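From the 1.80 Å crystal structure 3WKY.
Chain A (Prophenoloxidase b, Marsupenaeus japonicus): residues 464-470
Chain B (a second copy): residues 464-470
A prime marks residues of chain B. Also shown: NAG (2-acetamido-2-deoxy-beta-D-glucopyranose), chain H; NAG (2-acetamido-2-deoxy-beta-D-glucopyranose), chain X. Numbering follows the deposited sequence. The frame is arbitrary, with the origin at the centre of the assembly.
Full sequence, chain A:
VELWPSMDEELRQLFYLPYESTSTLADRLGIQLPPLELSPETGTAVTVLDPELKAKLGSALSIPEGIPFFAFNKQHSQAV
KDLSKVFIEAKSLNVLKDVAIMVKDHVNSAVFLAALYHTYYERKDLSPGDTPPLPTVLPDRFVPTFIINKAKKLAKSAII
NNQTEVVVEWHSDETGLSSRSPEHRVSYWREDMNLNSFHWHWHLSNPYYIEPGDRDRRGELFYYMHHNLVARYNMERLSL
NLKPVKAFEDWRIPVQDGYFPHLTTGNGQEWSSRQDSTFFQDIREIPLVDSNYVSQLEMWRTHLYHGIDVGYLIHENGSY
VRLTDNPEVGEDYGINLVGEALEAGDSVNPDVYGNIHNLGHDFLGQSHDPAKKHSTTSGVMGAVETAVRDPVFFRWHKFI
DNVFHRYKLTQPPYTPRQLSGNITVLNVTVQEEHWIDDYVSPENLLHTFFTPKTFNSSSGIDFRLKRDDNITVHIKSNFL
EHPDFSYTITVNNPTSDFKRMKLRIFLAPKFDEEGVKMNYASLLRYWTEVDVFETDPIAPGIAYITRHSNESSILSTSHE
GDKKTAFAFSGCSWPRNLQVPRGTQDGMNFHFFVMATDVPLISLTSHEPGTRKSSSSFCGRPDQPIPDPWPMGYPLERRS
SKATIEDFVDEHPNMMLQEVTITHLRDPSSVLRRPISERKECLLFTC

Chain A 464-470: RLKRDDN
Chain B, residues 464-470: RLKRDDN

What backbone do the two copies bring to the contact? Neither stretch is helix or strand; each folds into a type I beta turn from Lys466 to Asp469, closed by Asp469 N to Lys466 O at 3.0 Å and Asp469′ N to Lys466′ O at 3.1 Å. Arg467 (phi/psi -42/-45°) and Asp468 (-90/-1°) fill the turn's corners, while Leu465 (-79/-47°) and extended Lys466 (-135/165°) lead into it. The primed angles are similar. The copies meet about an approximate twofold, Leu465 facing Leu465′; within these stretches their CA atoms are the nearest across the contact, 5.6 Å apart.

What joins the copies? Two reciprocal salt bridges, each also a hydrogen bond, pair a positive ammonium with a negative carboxylate: Lys466 NZ donates to Asp469′ OD1 at 2.5 Å, and Lys466′ NZ to Asp469 OD1 at 2.8 Å. Both lysines reach across in an m,t,t,t conformation, their shafts meeting at Lys466 CD and Lys466′ CG, 3.9 Å apart.

How does each aspartate serve both chains? With chi1 m, it spends OD1 on the opposing lysine and OD2 on its own backbone. Asp469 OD2 accepts from Lys466 N at 2.8 Å, nearly straight, and weakly from Leu465 N at 2.9 Å; Asp469′ OD2 does likewise with Lys466′ N at 2.7 Å and, weakly, Leu465′ N at 2.8 Å. The carboxylate thus braces the turn while holding the partner's ammonium.

What packs beside the lysines, and what stays outside? Both leucines, m,t, point toward the other copy, bringing Leu465 CD2 within 4.1 Å of Leu465′ CD2, an apolar contact. Away from it, Arg467 O accepts from Arg464 NE at 3.2 Å and Arg464 NH2 at 2.9 Å; Arg467′ O takes Arg464′ NH1 alone from its arginine, at 3.0 Å. Asn470 ND2 and Asn470′ ND2 are each bonded covalently to C1 of a NAG, at 1.4 Å.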

ATOM      1  N   ARG A 464      19.718  51.922   9.077  1.00 36.43           N
ATOM      2  CA  ARG A 464      19.319  53.323   9.236  1.00 43.56           C
ATOM      3  C   ARG A 464      17.848  53.545   8.890  1.00 38.89           C
ATOM      4  O   ARG A 464      17.330  52.974   7.927  1.00 41.56           O
ATOM      5  CB  ARG A 464      20.174  54.236   8.352  1.00 39.62           C
ATOM      6  CG  ARG A 464      21.635  54.346   8.769  1.00 41.01           C
ATOM      7  CD  ARG A 464      22.545  54.272   7.555  1.00 49.79           C
ATOM      8  NE  ARG A 464      22.592  55.495   6.763  1.00 54.61           N
ATOM      9  CZ  ARG A 464      22.608  55.536   5.432  1.00 56.07           C
ATOM     10  NH1 ARG A 464      22.552  54.421   4.720  1.00 39.07           N
ATOM     11  NH2 ARG A 464      22.668  56.705   4.807  1.00 56.21           N
ATOM     12  N   LEU A 465      17.181  54.381   9.677  1.00 39.77           N
ATOM     13  CA  LEU A 465      15.841  54.841   9.333  1.00 42.12           C
ATOM     14  C   LEU A 465      15.959  55.946   8.292  1.00 46.98           C
ATOM     15  O   LEU A 465      15.269  55.940   7.269  1.00 47.23           O
ATOM     16  CB  LEU A 465      15.121  55.350  10.576  1.00 40.31           C
ATOM     17  CG  LEU A 465      14.628  54.234  11.495  1.00 44.59           C
ATOM     18  CD1 LEU A 465      14.158  54.785  12.833  1.00 43.94           C
ATOM     19  CD2 LEU A 465      13.510  53.461  10.810  1.00 46.85           C
ATOM     20  N   LYS A 466      16.858  56.888   8.556  1.00 44.02           N
ATOM     21  CA  LYS A 466      17.152  57.949   7.605  1.00 41.14           C
ATOM     22  C   LYS A 466      18.650  58.169   7.457  1.00 40.39           C
ATOM     23  O   LYS A 466      19.439  57.700   8.278  1.00 41.42           O
ATOM     24  CB  LYS A 466      16.441  59.242   8.001  1.00 42.75           C
ATOM     25  CG  LYS A 466      15.006  59.304   7.503  1.00 45.87           C
ATOM     26  CD  LYS A 466      14.225  60.429   8.155  1.00 46.01           C
ATOM     27  CE  LYS A 466      12.959  60.689   7.374  1.00 47.45           C
ATOM     28  NZ  LYS A 466      12.024  61.633   8.042  1.00 56.12           N
ATOM     29  N   ARG A 467      19.010  58.895   6.402  1.00 44.21           N
ATOM     30  CA  ARG A 467      20.389  59.064   5.948  1.00 49.07           C
ATOM     31  C   ARG A 467      21.447  59.281   7.032  1.00 48.18           C
ATOM     32  O   ARG A 467      22.515  58.665   7.002  1.00 50.72           O
ATOM     33  CB  ARG A 467      20.452  60.215   4.944  1.00 52.11           C
ATOM     34  CG  ARG A 467      21.809  60.396   4.308  1.00 62.62           C
ATOM     35  CD  ARG A 467      21.820  61.556   3.328  1.00 54.83           C
ATOM     36  NE  ARG A 467      23.040  61.546   2.533  1.00 65.92           N
ATOM     37  CZ  ARG A 467      24.224  61.951   2.980  1.00 70.64           C
ATOM     38  NH1 ARG A 467      24.350  62.405   4.221  1.00 70.25           N
ATOM     39  NH2 ARG A 467      25.287  61.903   2.186  1.00 65.62           N
ATOM     40  N   ASP A 468      21.153  60.148   7.992  1.00 44.67           N
ATOM     41  CA  ASP A 468      22.179  60.591   8.927  1.00 46.59           C
ATOM     42  C   ASP A 468      22.295  59.740  10.187  1.00 50.81           C
ATOM     43  O   ASP A 468      23.146  60.005  11.035  1.00 50.22           O
ATOM     44  CB  ASP A 468      21.965  62.063   9.287  1.00 64.93           C
ATOM     45  CG  ASP A 468      22.215  62.990   8.111  1.00 65.59           C
ATOM     46  OD1 ASP A 468      23.263  62.838   7.447  1.00 75.23           O
ATOM     47  OD2 ASP A 468      21.359  63.861   7.844  1.00 69.61           O
ATOM     48  N   ASP A 469      21.451  58.717  10.307  1.00 43.79           N
ATOM     49  CA  ASP A 469      21.502  57.832  11.466  1.00 40.35           C
ATOM     50  C   ASP A 469      22.832  57.099  11.537  1.00 33.81           C
ATOM     51  O   ASP A 469      23.385  56.693  10.514  1.00 43.34           O
ATOM     52  CB  ASP A 469      20.366  56.812  11.429  1.00 38.24           C
ATOM     53  CG  ASP A 469      19.005  57.457  11.485  1.00 51.26           C
ATOM     54  OD1 ASP A 469      18.915  58.608  11.965  1.00 54.09           O
ATOM     55  OD2 ASP A 469      18.025  56.812  11.052  1.00 46.63           O
ATOM     56  N   ASN A 470      23.333  56.942  12.755  1.00 36.76           N
ATOM     57  CA  ASN A 470      24.581  56.244  13.008  1.00 35.90           C
ATOM     58  C   ASN A 470      24.261  55.002  13.832  1.00 42.27           C
ATOM     59  O   ASN A 470      24.096  55.079  15.054  1.00 44.14           O
ATOM     60  CB  ASN A 470      25.532  57.176  13.765  1.00 40.67           C
ATOM     61  CG  ASN A 470      26.847  56.520  14.130  1.00 51.26           C
ATOM     62  OD1 ASN A 470      27.294  55.577  13.476  1.00 49.76           O
ATOM     63  ND2 ASN A 470      27.479  57.034  15.187  1.00 56.61           N
TER
ATOM     64  N   ARG B 464       5.662  55.274   8.773  1.00 36.73           N
ATOM     65  CA  ARG B 464       6.619  56.355   9.008  1.00 41.95           C
ATOM     66  C   ARG B 464       8.020  55.816   9.265  1.00 39.53           C
ATOM     67  O   ARG B 464       8.190  54.790   9.928  1.00 43.38           O
ATOM     68  CB  ARG B 464       6.192  57.200  10.207  1.00 37.15           C
ATOM     69  CG  ARG B 464       4.897  57.976  10.010  1.00 37.42           C
ATOM     70  CD  ARG B 464       4.528  58.699  11.290  1.00 38.66           C
ATOM     71  NE  ARG B 464       4.277  57.769  12.389  1.00 38.25           N
ATOM     72  CZ  ARG B 464       4.175  58.128  13.666  1.00 46.54           C
ATOM     73  NH1 ARG B 464       4.314  59.400  14.018  1.00 44.41           N
ATOM     74  NH2 ARG B 464       3.943  57.213  14.596  1.00 37.00           N
ATOM     75  N   LEU B 465       9.022  56.516   8.741  1.00 38.82           N
ATOM     76  CA  LEU B 465      10.410  56.214   9.072  1.00 43.16           C
ATOM     77  C   LEU B 465      10.737  56.873  10.403  1.00 44.65           C
ATOM     78  O   LEU B 465      11.241  56.230  11.330  1.00 44.16           O
ATOM     79  CB  LEU B 465      11.343  56.719   7.978  1.00 42.26           C
ATOM     80  CG  LEU B 465      11.392  55.820   6.746  1.00 45.58           C
ATOM     81  CD1 LEU B 465      12.195  56.464   5.625  1.00 42.60           C
ATOM     82  CD2 LEU B 465      11.985  54.468   7.125  1.00 46.59           C
ATOM     83  N   LYS B 466      10.433  58.163  10.495  1.00 44.61           N
ATOM     84  CA  LYS B 466      10.540  58.878  11.757  1.00 41.50           C
ATOM     85  C   LYS B 466       9.249  59.623  12.060  1.00 42.86           C
ATOM     86  O   LYS B 466       8.389  59.777  11.191  1.00 42.81           O
ATOM     87  CB  LYS B 466      11.741  59.827  11.756  1.00 47.06           C
ATOM     88  CG  LYS B 466      13.077  59.102  11.662  1.00 47.87           C
ATOM     89  CD  LYS B 466      14.231  59.945  12.174  1.00 45.85           C
ATOM     90  CE  LYS B 466      15.522  59.138  12.154  1.00 48.98           C
ATOM     91  NZ  LYS B 466      16.610  59.795  12.929  1.00 54.76           N
ATOM     92  N   ARG B 467       9.139  60.082  13.302  1.00 43.73           N
ATOM     93  CA  ARG B 467       7.913  60.641  13.853  1.00 49.99           C
ATOM     94  C   ARG B 467       7.204  61.683  12.977  1.00 50.76           C
ATOM     95  O   ARG B 467       5.976  61.688  12.876  1.00 48.00           O
ATOM     96  CB  ARG B 467       8.208  61.235  15.229  1.00 51.67           C
ATOM     97  CG  ARG B 467       6.995  61.811  15.904  1.00 63.21           C
ATOM     98  CD  ARG B 467       7.328  62.427  17.239  1.00 55.86           C
ATOM     99  NE  ARG B 467       6.153  63.093  17.784  1.00 64.48           N
ATOM    100  CZ  ARG B 467       6.040  63.497  19.043  1.00 75.93           C
ATOM    101  NH1 ARG B 467       7.030  63.288  19.901  1.00 71.91           N
ATOM    102  NH2 ARG B 467       4.925  64.092  19.447  1.00 70.46           N
ATOM    103  N   ASP B 468       7.975  62.549  12.332  1.00 44.00           N
ATOM    104  CA  ASP B 468       7.399  63.696  11.639  1.00 47.15           C
ATOM    105  C   ASP B 468       6.943  63.404  10.211  1.00 48.43           C
ATOM    106  O   ASP B 468       6.369  64.275   9.554  1.00 50.24           O
ATOM    107  CB  ASP B 468       8.393  64.856  11.649  1.00 61.21           C
ATOM    108  CG  ASP B 468       8.739  65.307  13.055  1.00 67.53           C
ATOM    109  OD1 ASP B 468       7.803  65.611  13.827  1.00 72.61           O
ATOM    110  OD2 ASP B 468       9.942  65.343  13.393  1.00 73.70           O
ATOM    111  N   ASP B 469       7.194  62.188   9.735  1.00 42.57           N
ATOM    112  CA  ASP B 469       6.805  61.810   8.380  1.00 40.17           C
ATOM    113  C   ASP B 469       5.293  61.818   8.196  1.00 34.73           C
ATOM    114  O   ASP B 469       4.545  61.376   9.072  1.00 41.42           O
ATOM    115  CB  ASP B 469       7.357  60.432   8.021  1.00 39.48           C
ATOM    116  CG  ASP B 469       8.858  60.373   8.095  1.00 47.55           C
ATOM    117  OD1 ASP B 469       9.497  61.436   7.954  1.00 51.75           O
ATOM    118  OD2 ASP B 469       9.404  59.268   8.293  1.00 49.63           O
ATOM    119  N   ASN B 470       4.857  62.340   7.056  1.00 33.98           N
ATOM    120  CA  ASN B 470       3.451  62.347   6.681  1.00 34.34           C
ATOM    121  C   ASN B 470       3.285  61.387   5.511  1.00 40.18           C
ATOM    122  O   ASN B 470       3.561  61.743   4.361  1.00 42.02           O
ATOM    123  CB  ASN B 470       3.027  63.766   6.285  1.00 41.98           C
ATOM    124  CG  ASN B 470       1.565  63.860   5.875  1.00 49.72           C
ATOM    125  OD1 ASN B 470       0.760  62.985   6.199  1.00 45.79           O
ATOM    126  ND2 ASN B 470       1.216  64.940   5.166  1.00 51.78           N
TER
HETATM  127  C1  NAG H 706      28.856  56.616  15.274  1.00 57.52           C
HETATM  128  C2  NAG H 706      29.949  57.692  15.157  1.00 70.61           C
HETATM  129  C3  NAG H 706      31.327  57.319  15.724  1.00 67.18           C
HETATM  130  C4  NAG H 706      31.264  56.302  16.855  1.00 71.19           C
HETATM  131  C5  NAG H 706      30.319  55.190  16.431  1.00 69.73           C
HETATM  132  C6  NAG H 706      30.340  53.986  17.369  1.00 65.94           C
HETATM  133  C7  NAG H 706      29.646  59.148  13.225  1.00 75.77           C
HETATM  134  C8  NAG H 706      29.984  59.404  11.785  1.00 64.38           C
HETATM  135  N2  NAG H 706      30.115  58.020  13.751  1.00 76.11           N
HETATM  136  O3  NAG H 706      31.968  58.486  16.190  1.00 78.29           O
HETATM  137  O4  NAG H 706      32.552  55.785  17.113  1.00 72.63           O
HETATM  138  O5  NAG H 706      29.031  55.755  16.381  1.00 67.96           O
HETATM  139  O6  NAG H 706      29.330  54.107  18.343  1.00 67.66           O
HETATM  140  O7  NAG H 706      28.965  59.953  13.860  1.00 80.70           O
HETATM  141  C1  NAG X 706      -0.202  64.965   4.890  1.00 56.32           C
HETATM  142  C2  NAG X 706      -0.577  66.328   5.470  1.00 69.62           C
HETATM  143  C3  NAG X 706      -1.996  66.749   5.091  1.00 68.81           C
HETATM  144  C4  NAG X 706      -2.251  66.563   3.602  1.00 69.31           C
HETATM  145  C5  NAG X 706      -1.821  65.170   3.155  1.00 65.30           C
HETATM  146  C6  NAG X 706      -2.012  65.023   1.649  1.00 66.86           C
HETATM  147  C7  NAG X 706       0.257  67.316   7.519  1.00 76.74           C
HETATM  148  C8  NAG X 706       0.288  67.301   9.020  1.00 71.39           C
HETATM  149  N2  NAG X 706      -0.421  66.340   6.916  1.00 73.22           N
HETATM  150  O3  NAG X 706      -2.168  68.106   5.420  1.00 77.77           O
HETATM  151  O4  NAG X 706      -3.622  66.745   3.317  1.00 68.75           O
HETATM  152  O5  NAG X 706      -0.468  64.937   3.501  1.00 60.81           O
HETATM  153  O6  NAG X 706      -1.560  63.755   1.233  1.00 63.67           O
HETATM  154  O7  NAG X 706       0.838  68.204   6.893  1.00 79.10           O